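Zinc chaperone AztD (Citrobacter koseri, PDB 6CMK) is a periplasmic zinc chaperone of the AztABCD transport system that hands a zinc ion directly to the solute-binding protein AztC without forming a stable complex. Local coordinates at residues B[64-78]-B[81-94]. Sequence-based numbering, arbitrary orientation.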
# COMPACT_ATOMS: atom_id res chain seq x y z
N VAL B 64 25.02 17.47 -9.56
CA VAL B 64 24.50 18.31 -8.50
C VAL B 64 25.67 19.13 -7.98
O VAL B 64 26.71 19.24 -8.65
CB VAL B 64 23.79 17.48 -7.41
CG1 VAL B 64 22.54 16.82 -7.98
CG2 VAL B 64 24.71 16.42 -6.82
N LYS B 65 25.53 19.72 -6.79
CA LYS B 65 26.52 20.68 -6.33
C LYS B 65 27.60 20.04 -5.46
O LYS B 65 28.77 20.44 -5.54
CB LYS B 65 25.83 21.82 -5.56
CG LYS B 65 26.78 22.90 -5.05
CD LYS B 65 26.05 24.00 -4.28
CE LYS B 65 27.03 24.88 -3.51
NZ LYS B 65 26.35 25.83 -2.57
N GLY B 66 27.24 19.06 -4.63
CA GLY B 66 28.19 18.36 -3.81
C GLY B 66 27.88 16.88 -3.73
O GLY B 66 26.83 16.43 -4.17
N PRO B 67 28.80 16.09 -3.16
CA PRO B 67 28.49 14.67 -2.95
C PRO B 67 27.26 14.52 -2.08
O PRO B 67 27.06 15.27 -1.12
CB PRO B 67 29.75 14.13 -2.25
CG PRO B 67 30.81 15.12 -2.56
CD PRO B 67 30.14 16.44 -2.69
N ALA B 68 26.43 13.53 -2.41
CA ALA B 68 25.09 13.42 -1.85
C ALA B 68 24.91 12.16 -1.02
O ALA B 68 25.52 11.13 -1.27
CB ALA B 68 24.03 13.42 -2.96
N ASN B 69 24.04 12.29 -0.02
CA ASN B 69 23.35 11.17 0.60
C ASN B 69 21.96 11.08 -0.03
O ASN B 69 21.39 12.09 -0.45
CB ASN B 69 23.24 11.36 2.12
CG ASN B 69 24.59 11.38 2.83
OD1 ASN B 69 24.73 11.98 3.89
ND2 ASN B 69 25.60 10.72 2.24
N LEU B 70 21.42 9.87 -0.13
CA LEU B 70 20.20 9.66 -0.90
C LEU B 70 19.08 9.11 -0.02
O LEU B 70 19.31 8.25 0.83
CB LEU B 70 20.44 8.70 -2.08
CG LEU B 70 21.43 9.18 -3.14
CD1 LEU B 70 21.68 8.11 -4.18
CD2 LEU B 70 20.93 10.44 -3.81
N SER B 71 17.87 9.60 -0.27
CA SER B 71 16.66 9.09 0.35
C SER B 71 15.56 8.99 -0.70
O SER B 71 15.46 9.83 -1.59
CB SER B 71 16.18 9.98 1.50
OG SER B 71 17.08 9.98 2.59
N ARG B 72 14.73 7.96 -0.57
CA ARG B 72 13.56 7.81 -1.42
C ARG B 72 12.30 8.13 -0.63
O ARG B 72 12.26 7.99 0.59
CB ARG B 72 13.44 6.40 -1.99
CG ARG B 72 13.34 5.29 -0.95
CD ARG B 72 12.78 4.00 -1.55
NE ARG B 72 11.33 4.07 -1.76
CZ ARG B 72 10.62 3.11 -2.34
NH1 ARG B 72 11.21 2.01 -2.78
NH2 ARG B 72 9.31 3.24 -2.48
N SER B 73 11.27 8.54 -1.35
CA SER B 73 9.95 8.69 -0.77
C SER B 73 9.29 7.33 -0.63
O SER B 73 9.67 6.36 -1.29
CB SER B 73 9.07 9.59 -1.63
OG SER B 73 8.76 8.93 -2.84
N GLU B 74 8.27 7.27 0.23
CA GLU B 74 7.50 6.03 0.36
C GLU B 74 6.86 5.63 -0.96
O GLU B 74 6.86 4.45 -1.32
CB GLU B 74 6.45 6.19 1.46
CG GLU B 74 7.03 6.26 2.85
CD GLU B 74 6.01 6.18 3.95
OE1 GLU B 74 4.87 6.67 3.76
OE2 GLU B 74 6.36 5.63 5.02
N SER B 75 6.29 6.60 -1.69
CA SER B 75 5.68 6.30 -2.98
C SER B 75 6.70 5.83 -3.99
O SER B 75 6.32 5.21 -4.99
CB SER B 75 4.96 7.53 -3.54
OG SER B 75 5.90 8.45 -4.09
N GLY B 76 7.98 6.16 -3.78
CA GLY B 76 9.03 5.91 -4.73
C GLY B 76 9.08 6.87 -5.90
O GLY B 76 9.91 6.68 -6.80
N ALA B 77 8.22 7.89 -5.94
CA ALA B 77 8.20 8.77 -7.09
C ALA B 77 9.30 9.83 -7.03
O ALA B 77 9.64 10.40 -8.07
CB ALA B 77 6.84 9.46 -7.21
N THR B 78 9.87 10.09 -5.85
CA THR B 78 10.92 11.10 -5.73
C THR B 78 12.10 10.54 -4.96
O THR B 78 11.95 9.72 -4.05
CB THR B 78 10.41 12.36 -5.03
OG1 THR B 78 9.92 12.04 -3.73
CG2 THR B 78 9.30 13.01 -5.85
N ALA B 81 18.48 14.14 -2.79
CA ALA B 81 19.93 14.07 -2.75
C ALA B 81 20.41 15.18 -1.82
O ALA B 81 20.46 16.35 -2.20
CB ALA B 81 20.52 14.21 -4.16
N ILE B 82 20.75 14.79 -0.59
CA ILE B 82 21.13 15.72 0.46
C ILE B 82 22.63 15.96 0.35
O ILE B 82 23.42 15.01 0.45
CB ILE B 82 20.74 15.19 1.85
CG1 ILE B 82 19.22 15.16 2.04
CG2 ILE B 82 21.33 16.07 2.94
CD1 ILE B 82 18.45 14.04 1.34
N GLN B 83 23.02 17.22 0.17
CA GLN B 83 24.42 17.60 -0.06
C GLN B 83 24.87 18.50 1.09
O GLN B 83 24.85 19.73 1.00
CB GLN B 83 24.54 18.28 -1.41
CG GLN B 83 24.12 17.38 -2.56
CD GLN B 83 23.58 18.14 -3.75
OE1 GLN B 83 24.29 18.92 -4.37
NE2 GLN B 83 22.30 17.94 -4.05
N GLY B 84 25.31 17.87 2.18
CA GLY B 84 25.58 18.62 3.40
C GLY B 84 26.61 19.71 3.21
O GLY B 84 26.43 20.83 3.70
N SER B 85 27.69 19.42 2.49
CA SER B 85 28.76 20.39 2.32
C SER B 85 28.41 21.49 1.32
O SER B 85 29.04 22.55 1.34
CB SER B 85 30.05 19.70 1.88
OG SER B 85 29.90 19.07 0.62
N ALA B 86 27.42 21.26 0.46
CA ALA B 86 27.05 22.23 -0.56
C ALA B 86 25.87 23.10 -0.15
O ALA B 86 25.55 24.04 -0.88
CB ALA B 86 26.73 21.50 -1.87
N GLY B 87 25.21 22.80 0.97
CA GLY B 87 24.11 23.62 1.45
C GLY B 87 22.83 23.48 0.67
O GLY B 87 22.04 24.43 0.61
N VAL B 88 22.58 22.31 0.08
CA VAL B 88 21.43 22.17 -0.82
C VAL B 88 20.93 20.73 -0.76
O VAL B 88 21.70 19.80 -0.51
CB VAL B 88 21.80 22.56 -2.27
CG1 VAL B 88 22.82 21.58 -2.84
CG2 VAL B 88 20.56 22.63 -3.14
N VAL B 89 19.64 20.57 -1.01
CA VAL B 89 19.04 19.27 -1.26
C VAL B 89 18.41 19.34 -2.64
O VAL B 89 17.60 20.24 -2.91
CB VAL B 89 17.99 18.90 -0.19
CG1 VAL B 89 17.46 17.49 -0.42
CG2 VAL B 89 18.58 19.05 1.21
N SER B 90 18.80 18.42 -3.52
CA SER B 90 18.25 18.33 -4.86
C SER B 90 17.19 17.25 -4.88
O SER B 90 17.17 16.36 -4.03
CB SER B 90 19.33 18.00 -5.90
OG SER B 90 20.32 19.01 -5.95
N THR B 91 16.32 17.33 -5.88
CA THR B 91 15.17 16.44 -5.97
C THR B 91 15.09 15.84 -7.36
O THR B 91 15.19 16.56 -8.36
CB THR B 91 13.89 17.19 -5.62
OG1 THR B 91 13.55 18.07 -6.68
CG2 THR B 91 14.12 17.99 -4.36
N ILE B 92 14.88 14.53 -7.41
CA ILE B 92 14.84 13.77 -8.65
C ILE B 92 13.47 13.10 -8.74
O ILE B 92 13.01 12.48 -7.78
CB ILE B 92 15.96 12.71 -8.68
CG1 ILE B 92 17.33 13.38 -8.76
CG2 ILE B 92 15.78 11.74 -9.85
CD1 ILE B 92 18.50 12.45 -8.42
N ALA B 93 12.83 13.22 -9.90
CA ALA B 93 11.66 12.39 -10.19
C ALA B 93 12.16 11.05 -10.70
O ALA B 93 12.85 10.97 -11.72
CB ALA B 93 10.75 13.06 -11.21
N SER B 94 11.82 9.99 -9.97
CA SER B 94 12.38 8.68 -10.30
C SER B 94 11.91 8.19 -11.65
O SER B 94 12.60 7.39 -12.30
CB SER B 94 11.97 7.68 -9.22
OG SER B 94 10.58 7.41 -9.32
O HOH W 1 27.73 17.91 -0.42
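Q83 reaches into the 64-67 loop, where its amide ties the second and third strands of a beta-propeller blade to the loop that leads into the first. The blade is an antiparallel meander: strand 69-72 pairs with 78-83, which pairs with 88-100. The tightly packed part centres on the buried Q83 side chain. Its OE1 takes two backbone N-H groups, K65 N at 2.8 Å and the straighter G66 N at 3.0 Å (161° at the hydrogen). On the other side of the same amide, NE2 donates to A81 O and, at 2.9 Å, to S90 OG, both lying close to the amide plane. Four bonds thus fix the flip of the group, while V64 packs against it through CB and CG2 and sends CG1 to S90. Alongside, N69 and I82 form a hydrogen-bonded antiparallel pair, each backbone N donating to the other's O. A81 CB touches both A68 CB and L70 CD2, 3.8 Å from each. On the face of N69 and I82, N69 ND2 bonds to N394, I82 packs on F127 of the next blade, and the N69 side chain lies about 8 Å from a bound zinc ion. Towards solvent the contact thins to P67 and S85, where a water bridges P67 O and S85 OG. K65 is exposed too, yet lies close along A86: with CG anti to its N (chi1 -179°), the chain runs out extended. Its CG comes within 3.5 Å of A86 CB, tighter than usual. At the tip, NZ donates to A86 O at 2.6 Å. At the other end of the contact A77 O accepts S94 N, and S94 OG donates in the carbonyl plane, on a lone pair, to G76 O at 2.7 Å.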